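Local coordinates for ABC transporter substrate binding protein (Ribose) (Agrobacterium vitis, PDB 4WUT) that probably binds a sugar in the cleft between its two lobes for uptake by an ABC transporter, and holds beta-D-fucopyranose here, at residues Thr36-Gln39 with Asn40-Lys43; Glu76-Val79 with Asn80-Val83; Met195-Ala198 with Leu199-Thr203; Val296-Thr299 with Lys300-Asp304. All blocks are in the same frame, centred on the assembly; numbering follows the deposited sequence.

Contact 1 of 4, residues Thr36-Gln39 with Asn40-Lys43; sequences TFWQ and NVQK. With FCB (beta-D-fucopyranose), chain E.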
# COMPACT_ATOMS: atom_id res chain seq x y z
N THR A 36 -9.33 -2.34 -5.60
CA THR A 36 -9.49 -1.03 -6.23
C THR A 36 -8.15 -0.27 -6.24
O THR A 36 -7.87 0.46 -7.16
CB THR A 36 -10.66 -0.17 -5.62
OG1 THR A 36 -10.62 -0.24 -4.19
CG2 THR A 36 -12.00 -0.68 -6.08
N PHE A 37 -7.32 -0.48 -5.21
CA PHE A 37 -6.00 0.13 -5.17
C PHE A 37 -5.17 -0.34 -6.37
O PHE A 37 -4.64 0.48 -7.10
CB PHE A 37 -5.29 -0.18 -3.84
CG PHE A 37 -3.89 0.36 -3.77
CD1 PHE A 37 -2.81 -0.38 -4.22
CD2 PHE A 37 -3.64 1.62 -3.23
CE1 PHE A 37 -1.52 0.13 -4.17
CE2 PHE A 37 -2.35 2.12 -3.18
CZ PHE A 37 -1.30 1.37 -3.64
N TRP A 38 -5.05 -1.65 -6.57
CA TRP A 38 -4.21 -2.16 -7.65
C TRP A 38 -4.83 -1.84 -9.01
O TRP A 38 -4.10 -1.64 -9.98
CB TRP A 38 -3.89 -3.66 -7.51
CG TRP A 38 -3.04 -3.94 -6.30
CD1 TRP A 38 -3.38 -4.65 -5.19
CD2 TRP A 38 -1.71 -3.45 -6.06
NE1 TRP A 38 -2.34 -4.66 -4.29
CE2 TRP A 38 -1.31 -3.92 -4.80
CE3 TRP A 38 -0.83 -2.67 -6.80
CZ2 TRP A 38 -0.07 -3.62 -4.25
CZ3 TRP A 38 0.40 -2.37 -6.26
CH2 TRP A 38 0.78 -2.85 -5.01
N GLN A 39 -6.16 -1.74 -9.08
CA GLN A 39 -6.78 -1.34 -10.33
C GLN A 39 -6.47 0.11 -10.70
O GLN A 39 -6.42 0.47 -11.88
CB GLN A 39 -8.29 -1.60 -10.28
CG GLN A 39 -8.60 -3.09 -10.37
CD GLN A 39 -9.98 -3.46 -9.85
OE1 GLN A 39 -10.79 -2.61 -9.52
NE2 GLN A 39 -10.24 -4.77 -9.77
N ASN A 40 -6.25 0.96 -9.70
CA ASN A 40 -5.82 2.33 -9.97
C ASN A 40 -4.35 2.38 -10.44
O ASN A 40 -4.00 3.17 -11.32
CB ASN A 40 -6.02 3.24 -8.77
CG ASN A 40 -6.21 4.70 -9.17
OD1 ASN A 40 -6.98 5.01 -10.09
ND2 ASN A 40 -5.49 5.60 -8.50
N VAL A 41 -3.51 1.52 -9.87
CA VAL A 41 -2.16 1.37 -10.41
C VAL A 41 -2.23 0.93 -11.88
O VAL A 41 -1.53 1.50 -12.72
CB VAL A 41 -1.35 0.37 -9.58
CG1 VAL A 41 0.02 0.11 -10.24
CG2 VAL A 41 -1.18 0.89 -8.16
N GLN A 42 -3.09 -0.04 -12.19
CA GLN A 42 -3.28 -0.47 -13.58
C GLN A 42 -3.70 0.70 -14.48
O GLN A 42 -3.25 0.81 -15.60
CB GLN A 42 -4.32 -1.59 -13.68
CG GLN A 42 -4.52 -2.09 -15.11
CD GLN A 42 -5.53 -3.21 -15.20
OE1 GLN A 42 -6.42 -3.35 -14.35
NE2 GLN A 42 -5.40 -4.02 -16.24
N LYS A 43 -4.60 1.54 -13.98
CA LYS A 43 -5.05 2.70 -14.74
C LYS A 43 -3.87 3.59 -15.15
O LYS A 43 -3.78 4.01 -16.31
CB LYS A 43 -6.08 3.49 -13.92
CG LYS A 43 -6.81 4.56 -14.70
CD LYS A 43 -7.93 5.19 -13.86
CE LYS A 43 -8.39 6.51 -14.45
NZ LYS A 43 -9.31 7.25 -13.53
C1 FCB E . -1.80 -0.35 -0.13
C2 FCB E . -0.42 -0.96 0.06
C3 FCB E . -0.18 -2.03 -0.85
C4 FCB E . -1.33 -3.08 -0.78
C5 FCB E . -2.64 -2.26 -0.96
C6 FCB E . -3.91 -3.17 -0.92
O1 FCB E . -2.02 0.42 0.96
O2 FCB E . 0.53 0.11 -0.21
O3 FCB E . 1.08 -2.63 -0.47
O4 FCB E . -1.30 -3.81 0.48
O5 FCB E . -2.78 -1.36 0.04
O HOH W 1 -7.86 -0.51 -14.04

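Contact 2 of 4, residues Glu76-Val79 with Asn80-Val83; sequences ENAV and NRKV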
# COMPACT_ATOMS: atom_id res chain seq x y z
N GLU A 76 8.88 -15.64 -12.17
CA GLU A 76 9.72 -16.63 -12.83
C GLU A 76 9.24 -16.88 -14.24
O GLU A 76 10.03 -17.01 -15.17
CB GLU A 76 9.65 -17.96 -12.07
CG GLU A 76 10.37 -17.97 -10.75
CD GLU A 76 10.11 -19.27 -10.00
OE1 GLU A 76 9.23 -20.07 -10.43
OE2 GLU A 76 10.78 -19.49 -8.97
N ASN A 77 7.93 -17.00 -14.40
CA ASN A 77 7.36 -17.27 -15.70
C ASN A 77 7.58 -16.13 -16.68
O ASN A 77 7.83 -16.35 -17.86
CB ASN A 77 5.87 -17.58 -15.55
CG ASN A 77 5.61 -18.94 -14.89
OD1 ASN A 77 6.50 -19.78 -14.80
ND2 ASN A 77 4.38 -19.15 -14.44
N ALA A 78 7.50 -14.90 -16.17
CA ALA A 78 7.78 -13.71 -16.98
C ALA A 78 9.23 -13.75 -17.48
O ALA A 78 9.51 -13.45 -18.63
CB ALA A 78 7.49 -12.44 -16.19
N VAL A 79 10.15 -14.09 -16.60
CA VAL A 79 11.55 -14.21 -16.99
C VAL A 79 11.74 -15.31 -18.03
O VAL A 79 12.48 -15.16 -19.02
CB VAL A 79 12.43 -14.48 -15.77
CG1 VAL A 79 13.85 -14.78 -16.19
CG2 VAL A 79 12.41 -13.30 -14.82
N ASN A 80 11.07 -16.44 -17.82
CA ASN A 80 11.25 -17.57 -18.73
C ASN A 80 10.68 -17.33 -20.12
O ASN A 80 11.19 -17.88 -21.09
CB ASN A 80 10.65 -18.84 -18.11
CG ASN A 80 11.48 -19.34 -16.94
OD1 ASN A 80 12.65 -18.98 -16.79
ND2 ASN A 80 10.88 -20.17 -16.09
N ARG A 81 9.63 -16.51 -20.22
CA ARG A 81 9.09 -16.15 -21.53
C ARG A 81 9.74 -14.90 -22.13
O ARG A 81 9.32 -14.42 -23.18
CB ARG A 81 7.56 -16.05 -21.51
CG ARG A 81 6.99 -14.84 -20.86
CD ARG A 81 5.46 -14.78 -21.01
NE ARG A 81 4.94 -13.64 -20.26
CZ ARG A 81 4.57 -13.69 -18.99
NH1 ARG A 81 4.63 -14.83 -18.30
NH2 ARG A 81 4.15 -12.58 -18.39
N LYS A 82 10.78 -14.40 -21.46
CA LYS A 82 11.65 -13.36 -21.99
C LYS A 82 10.93 -12.06 -22.29
O LYS A 82 11.10 -11.48 -23.37
CB LYS A 82 12.37 -13.86 -23.25
CG LYS A 82 13.74 -14.39 -22.95
CD LYS A 82 13.71 -15.86 -22.60
CE LYS A 82 14.66 -16.65 -23.51
NZ LYS A 82 14.01 -17.86 -24.09
N VAL A 83 10.14 -11.61 -21.33
CA VAL A 83 9.48 -10.32 -21.43
C VAL A 83 10.56 -9.25 -21.51
O VAL A 83 11.71 -9.46 -21.11
CB VAL A 83 8.55 -10.04 -20.23
CG1 VAL A 83 7.45 -11.11 -20.13
CG2 VAL A 83 9.31 -9.97 -18.93
O HOH W 2 8.17 -21.03 -16.85

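Contact 3 of 4, residues Met195-Ala198 with Leu199-Thr203; sequences MATA and LNQTT. With CA (calcium ion), chain F.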
# COMPACT_ATOMS: atom_id res chain seq x y z
N MSE A 195 -10.60 -7.93 3.45
CA MSE A 195 -11.61 -7.07 4.05
C MSE A 195 -12.40 -7.80 5.14
O MSE A 195 -12.55 -7.29 6.27
CB MSE A 195 -12.59 -6.51 3.00
CG MSE A 195 -12.02 -5.42 2.07
SE MSE A 195 -13.33 -4.63 0.78
CE MSE A 195 -13.39 -6.06 -0.56
N ALA A 196 -12.87 -9.00 4.81
CA ALA A 196 -13.70 -9.77 5.73
C ALA A 196 -12.96 -10.15 7.01
O ALA A 196 -13.54 -10.14 8.11
CB ALA A 196 -14.24 -11.01 5.05
N THR A 197 -11.67 -10.43 6.88
CA THR A 197 -10.86 -10.76 8.03
C THR A 197 -10.68 -9.54 8.94
O THR A 197 -10.83 -9.63 10.17
CB THR A 197 -9.52 -11.30 7.61
OG1 THR A 197 -9.73 -12.49 6.83
CG2 THR A 197 -8.69 -11.63 8.81
N ALA A 198 -10.37 -8.41 8.31
CA ALA A 198 -10.27 -7.13 9.02
C ALA A 198 -11.56 -6.75 9.74
O ALA A 198 -11.53 -6.21 10.87
CB ALA A 198 -9.86 -6.02 8.07
N LEU A 199 -12.70 -7.00 9.09
CA LEU A 199 -14.00 -6.74 9.71
C LEU A 199 -14.13 -7.56 11.01
O LEU A 199 -14.42 -7.02 12.09
CB LEU A 199 -15.12 -7.01 8.70
CG LEU A 199 -16.48 -6.39 9.01
CD1 LEU A 199 -17.36 -6.44 7.77
CD2 LEU A 199 -17.13 -7.11 10.15
N ASN A 200 -13.89 -8.87 10.94
CA ASN A 200 -13.95 -9.72 12.12
C ASN A 200 -12.93 -9.31 13.19
O ASN A 200 -13.28 -9.16 14.34
CB ASN A 200 -13.73 -11.18 11.73
CG ASN A 200 -13.82 -12.13 12.93
OD1 ASN A 200 -14.72 -12.02 13.76
ND2 ASN A 200 -12.85 -13.04 13.04
N GLN A 201 -11.68 -9.10 12.79
CA GLN A 201 -10.67 -8.72 13.77
C GLN A 201 -11.01 -7.41 14.46
O GLN A 201 -10.79 -7.28 15.64
CB GLN A 201 -9.28 -8.64 13.11
CG GLN A 201 -8.76 -9.97 12.71
CD GLN A 201 -7.51 -9.88 11.85
OE1 GLN A 201 -7.28 -8.91 11.13
NE2 GLN A 201 -6.72 -10.93 11.89
N THR A 202 -11.51 -6.45 13.71
CA THR A 202 -11.96 -5.20 14.32
C THR A 202 -13.15 -5.37 15.25
O THR A 202 -13.18 -4.84 16.35
CB THR A 202 -12.28 -4.16 13.24
OG1 THR A 202 -11.09 -3.89 12.48
CG2 THR A 202 -12.68 -2.87 13.89
N THR A 203 -14.13 -6.15 14.82
CA THR A 203 -15.26 -6.43 15.69
C THR A 203 -14.79 -7.02 17.03
O THR A 203 -15.21 -6.62 18.11
CB THR A 203 -16.22 -7.39 14.99
OG1 THR A 203 -16.81 -6.72 13.86
CG2 THR A 203 -17.34 -7.84 15.94
CA CA F . -15.08 -12.86 16.00
O HOH W 3 -17.25 -11.71 16.11

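Contact 4 of 4, residues Val296-Thr299 with Lys300-Asp304; sequences VVVT and KQNID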
# COMPACT_ATOMS: atom_id res chain seq x y z
N VAL A 296 -1.02 12.28 0.75
CA VAL A 296 -1.91 13.31 1.24
C VAL A 296 -2.75 12.72 2.37
O VAL A 296 -3.37 11.66 2.22
CB VAL A 296 -2.85 13.80 0.12
CG1 VAL A 296 -3.77 14.93 0.64
CG2 VAL A 296 -2.04 14.28 -1.06
N VAL A 297 -2.77 13.40 3.51
CA VAL A 297 -3.66 13.01 4.60
C VAL A 297 -5.00 13.65 4.34
O VAL A 297 -5.14 14.87 4.41
CB VAL A 297 -3.11 13.43 5.98
CG1 VAL A 297 -4.09 13.05 7.08
CG2 VAL A 297 -1.75 12.76 6.23
N VAL A 298 -5.98 12.82 4.03
CA VAL A 298 -7.30 13.28 3.62
C VAL A 298 -8.26 13.22 4.81
O VAL A 298 -8.40 12.18 5.46
CB VAL A 298 -7.86 12.40 2.48
CG1 VAL A 298 -9.30 12.74 2.23
CG2 VAL A 298 -7.05 12.55 1.21
N THR A 299 -8.93 14.35 5.03
CA THR A 299 -9.86 14.55 6.12
C THR A 299 -11.05 15.33 5.60
O THR A 299 -11.09 15.70 4.43
CB THR A 299 -9.23 15.40 7.23
OG1 THR A 299 -9.03 16.74 6.75
CG2 THR A 299 -7.90 14.81 7.70
N LYS A 300 -12.02 15.58 6.47
CA LYS A 300 -13.16 16.44 6.12
C LYS A 300 -12.70 17.86 5.78
O LYS A 300 -13.41 18.60 5.10
CB LYS A 300 -14.16 16.48 7.28
CG LYS A 300 -15.13 15.31 7.38
CD LYS A 300 -16.00 15.46 8.66
CE LYS A 300 -17.09 14.40 8.79
NZ LYS A 300 -17.88 14.56 10.08
N GLN A 301 -11.53 18.25 6.26
CA GLN A 301 -11.03 19.61 6.03
C GLN A 301 -10.38 19.81 4.66
O GLN A 301 -10.15 20.94 4.27
CB GLN A 301 -10.03 20.02 7.12
CG GLN A 301 -10.62 20.20 8.52
CD GLN A 301 -10.93 18.91 9.24
OE1 GLN A 301 -12.08 18.63 9.55
NE2 GLN A 301 -9.90 18.12 9.53
N ASN A 302 -10.05 18.74 3.94
CA ASN A 302 -9.39 18.90 2.63
C ASN A 302 -9.83 17.91 1.55
O ASN A 302 -9.27 17.90 0.47
CB ASN A 302 -7.87 18.83 2.80
CG ASN A 302 -7.38 17.43 3.07
OD1 ASN A 302 -8.17 16.56 3.38
ND2 ASN A 302 -6.07 17.22 2.96
N ILE A 303 -10.85 17.12 1.82
CA ILE A 303 -11.22 16.04 0.90
C ILE A 303 -11.62 16.47 -0.53
O ILE A 303 -11.48 15.69 -1.48
CB ILE A 303 -12.31 15.15 1.51
CG1 ILE A 303 -12.52 13.90 0.64
CG2 ILE A 303 -13.57 15.93 1.69
CD1 ILE A 303 -13.26 12.77 1.34
N ASP A 304 -12.09 17.70 -0.68
CA ASP A 304 -12.44 18.21 -2.01
C ASP A 304 -11.40 19.16 -2.60
O ASP A 304 -11.60 19.74 -3.67
CB ASP A 304 -13.79 18.93 -1.96
CG ASP A 304 -14.94 17.99 -1.63
OD1 ASP A 304 -15.09 16.95 -2.32
OD2 ASP A 304 -15.70 18.30 -0.68

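Contact 1 of 4, residues Thr36-Gln39 with Asn40-Lys43
Val-41 sets its CG2 methyl 3.8 Å from CE3 of Trp-38 and 4.1 Å from CE1 of Phe-37, one turn further along helix 36-49. With CG1 anti to the backbone N (chi1 174°), CG2 lies anti to the carbonyl carbon and is turned back to where both rings can be met; the valine and tryptophan side chains extend alongside each other in a common direction. Phe-37 brings its edge over the face of the Trp-38 indole, CD1 standing 3.7 Å above that plane, a T-shaped (edge-to-face) pair with the ring planes nearly perpendicular. The Phe-37 ring then presents one face to the sugar, whose C1 lies over the ring centre, while CZ2 of Trp-38 comes within 3.7 Å of the sugar C4. Trp-38 NE1 is held by Glu-65, itself a partner of the sugar, and Asn-40 ND2 bonds to Ser-267, so these two buried N-H groups are satisfied.

The opposite character appears at Gln-39, Gln-42 and Lys-43. Here the backbone bond from Lys-43 N to Gln-39 O (3.0 Å) is accompanied by a water that donates to Gln-39 O at 2.8 Å and to Gln-42 OE1 at 3.2 Å, and beyond CB the long side chains make no close packing between the two segments. Such a helix, tight on its pocket face and wet on the other, connects strands 25-29 and 56-60 as the helix of the first beta-alpha-beta crossover of a periplasmic sugar-binding fold, its N-terminal turn supplying two of the aromatic residues that line the pocket.

Contact 2 of 4, residues Glu76-Val79 with Asn80-Val83
Ala-78 and Val-83 close a Schellman motif at the C-terminal end of helix 68-80, a local helix-capping contact in the loop that leads to strand 85-88. Its two defining bonds are both present: Lys-82 N donates to Val-79 O at 3.1 Å, and Val-83 N reaches Ala-78 O at 3.3 Å in a straight (177°) but weak bond. Lys-82 takes the left-handed backbone conformation (phi 61°) that reverses the chain, its CB pointing away from the helix. The apolar pair that usually accompanies this motif is small here, CB of Ala-78 lying 4.1 Å from CG2 of Val-83.

Arg-81, the last residue before the reversal, folds back along the helix. Its CG sits between the backbone N and the carbonyl carbon (chi1 75°), and from there the extended chain carries the guanidinium to Ala-78, whose CA lies 3.6 Å above one face and toward its rim. The charge is taken up by Glu-25 in a salt bridge, which ties the helix end to strand 25-29, while Val-79 packs on Ala-103 of helix 97-105.

The side facing away from this packing is polar. Asn-77 and Asn-80, three residues apart, share one water, which donates to Asn-77 OD1 and accepts from Asn-80 ND2, each at 2.9 Å.

Contact 3 of 4, residues Met195-Ala198 with Leu199-Thr203
Thr-202 turns its hydroxyl beside its own backbone N (chi1 -61°), and this rotation sends OG1 back one turn to Ala-198 O. Both lie on helix 195-208 of an alpha/beta lobe, where a threonine hydroxyl bonded to the carbonyl four residues earlier is a familiar intrahelical motif. Ala-198 O is therefore gripped twice, by Thr-202 N and by OG1, each at 2.9 Å and from opposite faces of its carbonyl plane. Thr-203 repeats the pattern, donating from OG1 to Leu-199 O at 3.0 Å from above the plane. The buried Thr-202 side chain packs against Met-226 and Ala-229 of helix 220-232.

On another flank Thr-197 and Gln-201 lie alongside, CG2 of the threonine touching CD of the glutamine at 3.7 Å. Gln-201 NE2 bonds to the backbone of Tyr-190, which fixes the far end of that amide.

Asn-200 faces outward. Its CG lies anti to the backbone N (chi1 -179°), which carries OD1 out from the helix to a calcium ion, and Asp-204, one turn later, joins it at the same metal. The calcium ion sits 2.4 Å from Asn-200 OD1 and 2.5 Å from a bound water.

Contact 4 of 4, residues Val296-Thr299 with Lys300-Asp304
Asn-302 reaches back to the backbone of residues 297-299 with both ends of its amide. ND2 donates to Val-297 O at 2.9 Å, tilted somewhat from the carbonyl plane, and OD1 accepts from Thr-299 N at 2.9 Å in a nearly straight bond (169°). The amide thus imitates a strand neighbour: one donor and one acceptor paired with a backbone carbonyl and N-H two residues apart, with its rotation fixed by the two bonds. The torsion behind this is the chi1 of 73°, which lodges CG between the asparagine's own N and carbonyl carbon and directs the amide toward the strand.

What brings Asn-302 round is the turn before it. Thr-299 to Asn-302 form a type I beta turn, closed by Asn-302 N to Thr-299 O at 3.3 Å, and an ST turn is nested inside it, Gln-301 N donating to Thr-299 OG1 at 3.0 Å. Thr-299 holds OG1 in that place with a chi1 of 68°.

Beyond the polar shell, CG1 of Val-298 packs on CG1 of Ile-303 at 3.8 Å, the two side chains meeting at a slant. Ile-303 also rests against Val-254 and Lys-255 of helix 248-255, and Val-298 against Ala-308 of helix 306-309. The strand itself is set by antiparallel pairing with strand 261-265, through backbone bonds between Val-296 and Val-264 and between Val-298 and Thr-262.

All four contacts are local and partly buried, yet their chemistry follows their place in the fold. Contact 1, about 11 Å from the chain centre, is the innermost, with the most buried residues (four), and meets the sugar through aromatic rings. Contacts 2 to 4 lie nearer the surface. Contacts 2 and 4 are on opposite sides of the chain's centre, with their own centres about 42 Å apart; both end a regular element, the first with backbone bonds and a residue in the left-handed helical conformation, the second with a side-chain amide standing in for a strand. Contacts 1 and 3 lie within helices, but the outer flank of contact 3 carries calcium where contact 1 carries water. No two contacts share an element or touch.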